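Local structure of molinate hydrolase (Gulosibacter molinativorax, 4UB9) at residues T139-T144 with A166-A171; P330-Q335 with L390-W395. The protein probably hydrolyses carbon-nitrogen bonds other than peptide bonds and binds zinc, an amidohydrolase whose own name comes from the thiocarbamate molinate. All blocks are in the same frame, centred on the assembly; numbering follows the deposited sequence.

Contact 1 of 2, residues T139-T144 with A166-A171; sequences TTVFDT and ARIFFA
Five backbone hydrogen bonds zip strand 139-143 to strand 167-170 in parallel, and four bridges in succession, Thr140 with Arg167 through Asp143 with Phe170, fix the register. The amide of Val141 meets Arg167 O at 2.8 Å almost exactly along the carbonyl axis (C=O...N 178°). The first rung is skewed by comparison: Arg167 N approaches Thr139 O from above the carbonyl plane, with the C=O...N angle down to 141°.

The face carrying Val141 and Ile168 is packed into the interior. These two lie side by side, Val141 CG2 against Ile168 CG1 at 3.9 Å, while Val141 CG1 reaches Ala166 CB; Ala133 and Ile126 of helix 122-135 close over this layer, and Phe170 is led off onto helix 148-159. The face of Phe142 and Phe169 is less enclosed, for Phe169 remains partly exposed, with a cation-pi partner in Lys432. The ring planes are nearly parallel (29°) but slid apart, with centroids 5.6 Å from each other, so the rings barely overlap; Phe142 CE1 comes to 3.6 Å from Phe169 CD2, and CD1 and CE1 also rest on Phe169 CB. Thr140 CG2, anti to its backbone N, fills in at the edge of the Phe169 ring.

Arg167 sits at the end of this face. Its chain bends at chi3, bringing NH1 back to Thr140 OG1 at 2.7 Å, with the hydroxyl oxygen in the guanidinium plane. Salt bridges from NH1 to Asp446 and from NH2 to Glu470 hold the same group, so its charge is probably balanced by these two carboxylates.

The two strands and helix 148-159 between them form a beta-alpha-beta unit, the repeating element of the TIM-barrel amidohydrolase fold; the C-terminal end of strand 139-143 leads to Thr144, whose side chain is about 7 Å from the bound zinc.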
ATOM      1  N   THR A 139      32.427 -12.039  24.932  1.00 29.15           N
ATOM      2  CA  THR A 139      33.007 -13.341  24.624  1.00 33.58           C
ATOM      3  C   THR A 139      31.949 -14.452  24.459  1.00 35.46           C
ATOM      4  O   THR A 139      32.225 -15.504  23.876  1.00 39.24           O
ATOM      5  CB  THR A 139      33.995 -13.764  25.708  1.00 37.15           C
ATOM      6  OG1 THR A 139      33.469 -13.379  26.988  1.00 38.55           O
ATOM      7  CG2 THR A 139      35.356 -13.080  25.478  1.00 38.13           C
ATOM      8  N   THR A 140      30.747 -14.208  24.976  1.00 36.89           N
ATOM      9  CA  THR A 140      29.611 -15.143  24.809  1.00 37.83           C
ATOM     10  C   THR A 140      28.341 -14.419  24.399  1.00 37.23           C
ATOM     11  O   THR A 140      27.938 -13.444  25.042  1.00 36.54           O
ATOM     12  CB  THR A 140      29.327 -15.947  26.086  1.00 42.24           C
ATOM     13  OG1 THR A 140      30.514 -16.653  26.471  1.00 38.44           O
ATOM     14  CG2 THR A 140      28.208 -16.954  25.868  1.00 39.73           C
ATOM     15  N   VAL A 141      27.734 -14.894  23.301  1.00 33.75           N
ATOM     16  CA  VAL A 141      26.454 -14.374  22.870  1.00 31.09           C
ATOM     17  C   VAL A 141      25.367 -15.438  22.860  1.00 30.43           C
ATOM     18  O   VAL A 141      25.588 -16.583  22.472  1.00 30.28           O
ATOM     19  CB  VAL A 141      26.495 -13.700  21.469  1.00 31.38           C
ATOM     20  CG1 VAL A 141      27.352 -12.447  21.505  1.00 33.05           C
ATOM     21  CG2 VAL A 141      26.970 -14.652  20.406  1.00 29.37           C
ATOM     22  N   PHE A 142      24.182 -15.011  23.243  1.00 28.59           N
ATOM     23  CA  PHE A 142      22.984 -15.851  23.209  1.00 28.29           C
ATOM     24  C   PHE A 142      22.072 -15.323  22.154  1.00 30.10           C
ATOM     25  O   PHE A 142      21.477 -14.233  22.285  1.00 29.74           O
ATOM     26  CB  PHE A 142      22.315 -15.849  24.566  1.00 28.41           C
ATOM     27  CG  PHE A 142      23.105 -16.566  25.589  1.00 28.03           C
ATOM     28  CD1 PHE A 142      23.002 -17.932  25.738  1.00 29.52           C
ATOM     29  CD2 PHE A 142      24.010 -15.890  26.381  1.00 30.78           C
ATOM     30  CE1 PHE A 142      23.759 -18.623  26.697  1.00 28.58           C
ATOM     31  CE2 PHE A 142      24.767 -16.563  27.321  1.00 29.37           C
ATOM     32  CZ  PHE A 142      24.636 -17.937  27.479  1.00 27.80           C
ATOM     33  N   ASP A 143      21.994 -16.091  21.077  1.00 32.98           N
ATOM     34  CA  ASP A 143      21.180 -15.753  19.913  1.00 33.42           C
ATOM     35  C   ASP A 143      19.789 -16.387  20.005  1.00 35.59           C
ATOM     36  O   ASP A 143      19.616 -17.588  20.002  1.00 38.07           O
ATOM     37  CB  ASP A 143      21.867 -16.169  18.624  1.00 33.87           C
ATOM     38  CG  ASP A 143      21.063 -15.788  17.373  1.00 36.76           C
ATOM     39  OD1 ASP A 143      19.824 -16.067  17.321  1.00 38.14           O
ATOM     40  OD2 ASP A 143      21.670 -15.253  16.414  1.00 37.31           O
ATOM     41  N   THR A 144      18.817 -15.518  20.006  1.00 33.65           N
ATOM     42  CA  THR A 144      17.449 -15.807  20.429  1.00 33.37           C
ATOM     43  C   THR A 144      16.473 -15.975  19.241  1.00 33.15           C
ATOM     44  O   THR A 144      15.320 -16.369  19.388  1.00 35.25           O
ATOM     45  CB  THR A 144      17.106 -14.630  21.351  1.00 35.72           C
ATOM     46  OG1 THR A 144      17.323 -15.017  22.719  1.00 39.30           O
ATOM     47  CG2 THR A 144      15.828 -14.113  21.161  1.00 33.11           C
ATOM     48  N   ALA A 166      32.962 -14.413  19.211  1.00 29.14           N
ATOM     49  CA  ALA A 166      32.297 -14.762  20.454  1.00 33.22           C
ATOM     50  C   ALA A 166      31.700 -16.147  20.346  1.00 36.42           C
ATOM     51  O   ALA A 166      31.276 -16.556  19.258  1.00 35.32           O
ATOM     52  CB  ALA A 166      31.197 -13.758  20.787  1.00 34.71           C
ATOM     53  N   ARG A 167      31.692 -16.901  21.452  1.00 37.20           N
ATOM     54  CA  ARG A 167      31.038 -18.191  21.381  1.00 37.88           C
ATOM     55  C   ARG A 167      29.523 -17.962  21.386  1.00 34.00           C
ATOM     56  O   ARG A 167      28.990 -16.994  21.964  1.00 34.02           O
ATOM     57  CB  ARG A 167      31.483 -19.185  22.435  1.00 37.58           C
ATOM     58  CG  ARG A 167      30.859 -19.052  23.783  1.00 39.88           C
ATOM     59  CD  ARG A 167      31.313 -20.187  24.704  1.00 36.66           C
ATOM     60  NE  ARG A 167      32.743 -20.128  24.941  1.00 38.75           N
ATOM     61  CZ  ARG A 167      33.391 -19.180  25.621  1.00 39.89           C
ATOM     62  NH1 ARG A 167      32.753 -18.176  26.215  1.00 43.58           N
ATOM     63  NH2 ARG A 167      34.718 -19.247  25.732  1.00 45.39           N
ATOM     64  N   ILE A 168      28.870 -18.852  20.683  1.00 34.88           N
ATOM     65  CA  ILE A 168      27.459 -18.773  20.413  1.00 34.24           C
ATOM     66  C   ILE A 168      26.686 -19.900  21.041  1.00 33.13           C
ATOM     67  O   ILE A 168      27.053 -21.060  20.951  1.00 37.09           O
ATOM     68  CB  ILE A 168      27.195 -18.870  18.921  1.00 36.57           C
ATOM     69  CG1 ILE A 168      27.900 -17.753  18.184  1.00 39.39           C
ATOM     70  CG2 ILE A 168      25.690 -18.767  18.639  1.00 38.70           C
ATOM     71  CD1 ILE A 168      27.840 -17.912  16.680  1.00 41.94           C
ATOM     72  N   PHE A 169      25.577 -19.525  21.642  1.00 36.42           N
ATOM     73  CA  PHE A 169      24.498 -20.454  21.967  1.00 35.37           C
ATOM     74  C   PHE A 169      23.200 -19.926  21.378  1.00 33.69           C
ATOM     75  O   PHE A 169      22.948 -18.737  21.410  1.00 30.07           O
ATOM     76  CB  PHE A 169      24.369 -20.629  23.474  1.00 34.93           C
ATOM     77  CG  PHE A 169      25.609 -21.148  24.096  1.00 32.48           C
ATOM     78  CD1 PHE A 169      26.027 -22.457  23.881  1.00 32.51           C
ATOM     79  CD2 PHE A 169      26.402 -20.297  24.893  1.00 34.79           C
ATOM     80  CE1 PHE A 169      27.218 -22.948  24.440  1.00 29.69           C
ATOM     81  CE2 PHE A 169      27.586 -20.769  25.438  1.00 33.16           C
ATOM     82  CZ  PHE A 169      27.994 -22.098  25.224  1.00 31.20           C
ATOM     83  N   PHE A 170      22.367 -20.834  20.867  1.00 35.26           N
ATOM     84  CA  PHE A 170      21.185 -20.398  20.148  1.00 31.91           C
ATOM     85  C   PHE A 170      19.871 -21.136  20.442  1.00 34.12           C
ATOM     86  O   PHE A 170      19.859 -22.262  20.902  1.00 28.92           O
ATOM     87  CB  PHE A 170      21.485 -20.391  18.671  1.00 34.10           C
ATOM     88  CG  PHE A 170      21.792 -21.725  18.119  1.00 30.73           C
ATOM     89  CD1 PHE A 170      20.779 -22.646  17.913  1.00 29.79           C
ATOM     90  CD2 PHE A 170      23.069 -22.052  17.750  1.00 27.71           C
ATOM     91  CE1 PHE A 170      21.072 -23.893  17.370  1.00 30.96           C
ATOM     92  CE2 PHE A 170      23.370 -23.286  17.205  1.00 28.32           C
ATOM     93  CZ  PHE A 170      22.380 -24.213  17.004  1.00 28.80           C
ATOM     94  N   ALA A 171      18.777 -20.438  20.178  1.00 32.32           N
ATOM     95  CA  ALA A 171      17.421 -21.004  20.205  1.00 33.75           C
ATOM     96  C   ALA A 171      16.993 -21.590  18.891  1.00 33.05           C
ATOM     97  O   ALA A 171      16.061 -22.389  18.835  1.00 37.71           O
ATOM     98  CB  ALA A 171      16.405 -19.929  20.557  1.00 33.63           C
TER

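Contact 2 of 2, residues P330-Q335 with L390-W395; sequences PTTIAQ and LHERPW
The His391 ring carries Glu392 CG over the centre of one face, 4.0 Å above its plane, and at its edge meets Ala334 CB of the other segment, 4.1 Å from CD2. Pro394 CG lies over the centre of one face of the Trp395 ring, and Trp395 CB sits above the Arg393 guanidinium, displaced toward its rim. These three face contacts join residues adjacent or close in the 390-395 loop, which starts with a type II beta turn from Leu390 to Arg393.

Glu392 reaches across from that turn. Extended beyond CG, it crosses Thr332 at about a right angle, and its OE1 accepts from Thr332 OG1 at 2.7 Å through the anti lone pair; OE2 is taken by Gln406. Thr332 OG1, held between backbone N and carbonyl carbon (chi1 62°), also accepts from Gln335 N at 3.1 Å and so caps helix 333-341. A valine in place of Thr332 would remove the hydroxyl that serves both bonds, and would probably weaken the helix cap and leave Glu392 OE1 without this donor.

A water bridges the backbones alongside, accepting from Thr332 N at 2.7 Å and donating to Glu392 O at 2.8 Å. Pro394 CD packs against Gln335 CG at 3.9 Å.

With the hydroxyl donating to the carboxylate and accepting from the helix amide, one oxygen joins helix start to loop, and the nearby helix N-terminus probably helps keep Glu392 ionised.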
ATOM      1  N   PRO A 330      15.966  -1.427  27.236  1.00 36.64           N
ATOM      2  CA  PRO A 330      15.676  -0.050  27.418  1.00 36.24           C
ATOM      3  C   PRO A 330      16.338   0.811  26.371  1.00 34.02           C
ATOM      4  O   PRO A 330      17.156   0.393  25.564  1.00 37.40           O
ATOM      5  CB  PRO A 330      16.306   0.223  28.764  1.00 32.49           C
ATOM      6  CG  PRO A 330      17.572  -0.558  28.665  1.00 35.64           C
ATOM      7  CD  PRO A 330      17.179  -1.825  27.977  1.00 35.64           C
ATOM      8  N   THR A 331      15.998   2.055  26.500  1.00 35.76           N
ATOM      9  CA  THR A 331      16.396   3.064  25.610  1.00 38.85           C
ATOM     10  C   THR A 331      16.956   4.204  26.485  1.00 39.10           C
ATOM     11  O   THR A 331      16.471   4.445  27.584  1.00 35.90           O
ATOM     12  CB  THR A 331      15.140   3.427  24.848  1.00 42.06           C
ATOM     13  OG1 THR A 331      15.483   3.873  23.543  1.00 59.60           O
ATOM     14  CG2 THR A 331      14.333   4.359  25.602  1.00 37.79           C
ATOM     15  N   THR A 332      18.037   4.832  26.047  1.00 39.67           N
ATOM     16  CA  THR A 332      18.621   5.939  26.802  1.00 34.34           C
ATOM     17  C   THR A 332      17.720   7.141  26.725  1.00 36.79           C
ATOM     18  O   THR A 332      16.835   7.243  25.873  1.00 37.99           O
ATOM     19  CB  THR A 332      19.988   6.363  26.273  1.00 31.99           C
ATOM     20  OG1 THR A 332      19.871   6.820  24.927  1.00 33.53           O
ATOM     21  CG2 THR A 332      20.977   5.238  26.323  1.00 35.34           C
ATOM     22  N   ILE A 333      17.956   8.091  27.598  1.00 35.39           N
ATOM     23  CA  ILE A 333      17.168   9.345  27.580  1.00 36.52           C
ATOM     24  C   ILE A 333      17.203  10.044  26.225  1.00 35.40           C
ATOM     25  O   ILE A 333      16.187  10.453  25.699  1.00 38.44           O
ATOM     26  CB  ILE A 333      17.701  10.313  28.659  1.00 41.81           C
ATOM     27  CG1 ILE A 333      17.293   9.776  30.046  1.00 43.11           C
ATOM     28  CG2 ILE A 333      17.165  11.732  28.450  1.00 37.80           C
ATOM     29  CD1 ILE A 333      18.133  10.317  31.189  1.00 42.65           C
ATOM     30  N   ALA A 334      18.406  10.123  25.662  1.00 33.51           N
ATOM     31  CA  ALA A 334      18.636  10.829  24.410  1.00 34.78           C
ATOM     32  C   ALA A 334      18.023  10.104  23.210  1.00 36.30           C
ATOM     33  O   ALA A 334      17.334  10.693  22.380  1.00 38.57           O
ATOM     34  CB  ALA A 334      20.114  11.021  24.178  1.00 32.83           C
ATOM     35  N   GLN A 335      18.260   8.796  23.144  1.00 38.01           N
ATOM     36  CA  GLN A 335      17.686   7.964  22.066  1.00 35.10           C
ATOM     37  C   GLN A 335      16.164   8.042  22.071  1.00 33.49           C
ATOM     38  O   GLN A 335      15.526   8.270  21.045  1.00 34.42           O
ATOM     39  CB  GLN A 335      18.188   6.521  22.177  1.00 36.09           C
ATOM     40  CG  GLN A 335      17.491   5.542  21.263  1.00 37.35           C
ATOM     41  CD  GLN A 335      17.695   5.816  19.771  1.00 38.74           C
ATOM     42  OE1 GLN A 335      18.750   6.311  19.311  1.00 36.76           O
ATOM     43  NE2 GLN A 335      16.695   5.442  18.996  1.00 34.59           N
ATOM     44  N   LEU A 390      21.152   7.257  15.037  1.00 39.54           N
ATOM     45  CA  LEU A 390      22.343   6.454  15.290  1.00 40.07           C
ATOM     46  C   LEU A 390      22.854   6.604  16.683  1.00 37.88           C
ATOM     47  O   LEU A 390      23.481   5.702  17.216  1.00 40.10           O
ATOM     48  CB  LEU A 390      23.475   6.848  14.383  1.00 46.17           C
ATOM     49  CG  LEU A 390      23.348   6.322  12.958  1.00 51.92           C
ATOM     50  CD1 LEU A 390      24.292   7.112  12.038  1.00 47.36           C
ATOM     51  CD2 LEU A 390      23.647   4.833  12.904  1.00 45.85           C
ATOM     52  N   HIS A 391      22.626   7.766  17.259  1.00 35.36           N
ATOM     53  CA  HIS A 391      23.192   8.095  18.563  1.00 40.27           C
ATOM     54  C   HIS A 391      22.528   7.268  19.668  1.00 39.31           C
ATOM     55  O   HIS A 391      21.348   7.441  19.976  1.00 40.55           O
ATOM     56  CB  HIS A 391      23.034   9.593  18.865  1.00 38.25           C
ATOM     57  CG  HIS A 391      23.590  10.004  20.187  1.00 41.84           C
ATOM     58  ND1 HIS A 391      24.936   9.938  20.483  1.00 45.87           N
ATOM     59  CD2 HIS A 391      22.987  10.510  21.292  1.00 45.07           C
ATOM     60  CE1 HIS A 391      25.138  10.338  21.725  1.00 43.61           C
ATOM     61  NE2 HIS A 391      23.973  10.708  22.230  1.00 49.06           N
ATOM     62  N   GLU A 392      23.308   6.389  20.248  1.00 36.67           N
ATOM     63  CA  GLU A 392      22.838   5.491  21.318  1.00 43.29           C
ATOM     64  C   GLU A 392      21.688   4.611  20.817  1.00 41.63           C
ATOM     65  O   GLU A 392      20.727   4.331  21.523  1.00 37.93           O
ATOM     66  CB  GLU A 392      22.458   6.282  22.577  1.00 43.21           C
ATOM     67  CG  GLU A 392      23.690   6.860  23.287  1.00 40.73           C
ATOM     68  CD  GLU A 392      23.393   7.867  24.395  1.00 41.33           C
ATOM     69  OE1 GLU A 392      22.195   8.122  24.754  1.00 37.33           O
ATOM     70  OE2 GLU A 392      24.399   8.476  24.843  1.00 42.06           O
ATOM     71  N   ARG A 393      21.853   4.149  19.583  1.00 41.47           N
ATOM     72  CA  ARG A 393      20.919   3.225  18.989  1.00 37.83           C
ATOM     73  C   ARG A 393      21.012   1.917  19.767  1.00 35.08           C
ATOM     74  O   ARG A 393      22.091   1.372  19.933  1.00 34.24           O
ATOM     75  CB  ARG A 393      21.251   2.970  17.528  1.00 40.16           C
ATOM     76  CG  ARG A 393      20.123   2.251  16.820  1.00 41.65           C
ATOM     77  CD  ARG A 393      20.206   2.239  15.298  1.00 42.83           C
ATOM     78  NE  ARG A 393      20.865   1.014  14.879  1.00 46.48           N
ATOM     79  CZ  ARG A 393      20.278  -0.009  14.303  1.00 40.46           C
ATOM     80  NH1 ARG A 393      18.999   0.020  13.986  1.00 44.24           N
ATOM     81  NH2 ARG A 393      21.007  -1.061  14.042  1.00 46.40           N
ATOM     82  N   PRO A 394      19.880   1.368  20.188  1.00 35.29           N
ATOM     83  CA  PRO A 394      19.965   0.164  21.027  1.00 36.75           C
ATOM     84  C   PRO A 394      20.310  -1.122  20.300  1.00 31.67           C
ATOM     85  O   PRO A 394      20.742  -2.079  20.942  1.00 29.89           O
ATOM     86  CB  PRO A 394      18.576   0.090  21.688  1.00 38.02           C
ATOM     87  CG  PRO A 394      17.689   0.911  20.837  1.00 36.98           C
ATOM     88  CD  PRO A 394      18.530   1.936  20.159  1.00 38.88           C
ATOM     89  N   TRP A 395      20.179  -1.102  18.980  1.00 32.74           N
ATOM     90  CA  TRP A 395      20.256  -2.325  18.135  1.00 36.42           C
ATOM     91  C   TRP A 395      21.536  -2.483  17.292  1.00 38.84           C
ATOM     92  O   TRP A 395      21.653  -3.371  16.460  1.00 35.28           O
ATOM     93  CB  TRP A 395      19.066  -2.361  17.221  1.00 34.30           C
ATOM     94  CG  TRP A 395      17.784  -2.248  17.983  1.00 33.78           C
ATOM     95  CD1 TRP A 395      17.349  -3.077  18.942  1.00 36.47           C
ATOM     96  CD2 TRP A 395      16.800  -1.243  17.851  1.00 37.05           C
ATOM     97  NE1 TRP A 395      16.125  -2.681  19.415  1.00 36.27           N
ATOM     98  CE2 TRP A 395      15.779  -1.530  18.775  1.00 35.81           C
ATOM     99  CE3 TRP A 395      16.683  -0.097  17.061  1.00 42.40           C
ATOM    100  CZ2 TRP A 395      14.619  -0.746  18.901  1.00 37.05           C
ATOM    101  CZ3 TRP A 395      15.529   0.716  17.213  1.00 42.05           C
ATOM    102  CH2 TRP A 395      14.513   0.365  18.111  1.00 40.86           C
TER
HETATM  103  O   HOH W   1      19.407   3.876  23.925  1.00 30.00           O

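How the contacts relate
Along the chain the contacts come in series, contact 1 closing before contact 2 opens, and all four segments belong to the amidohydrolase domain. Their centres are 23 Å apart and their nearest atoms about 11 Å, so they do not touch. Contact 1 joins neighbouring parallel strands near the centre of the chain; contact 2 lies farther out, about 16 Å from that centre, linking the start of helix 333-341 to the loop between helices 387-390 and 400-410. The side chain of Thr144 is about 7 Å from the zinc and that of Pro330 about 13 Å, though only about 8 Å from that of zinc-binding His302. Contact 1 thus ends close to the metal site, and contact 2 stands in a further layer.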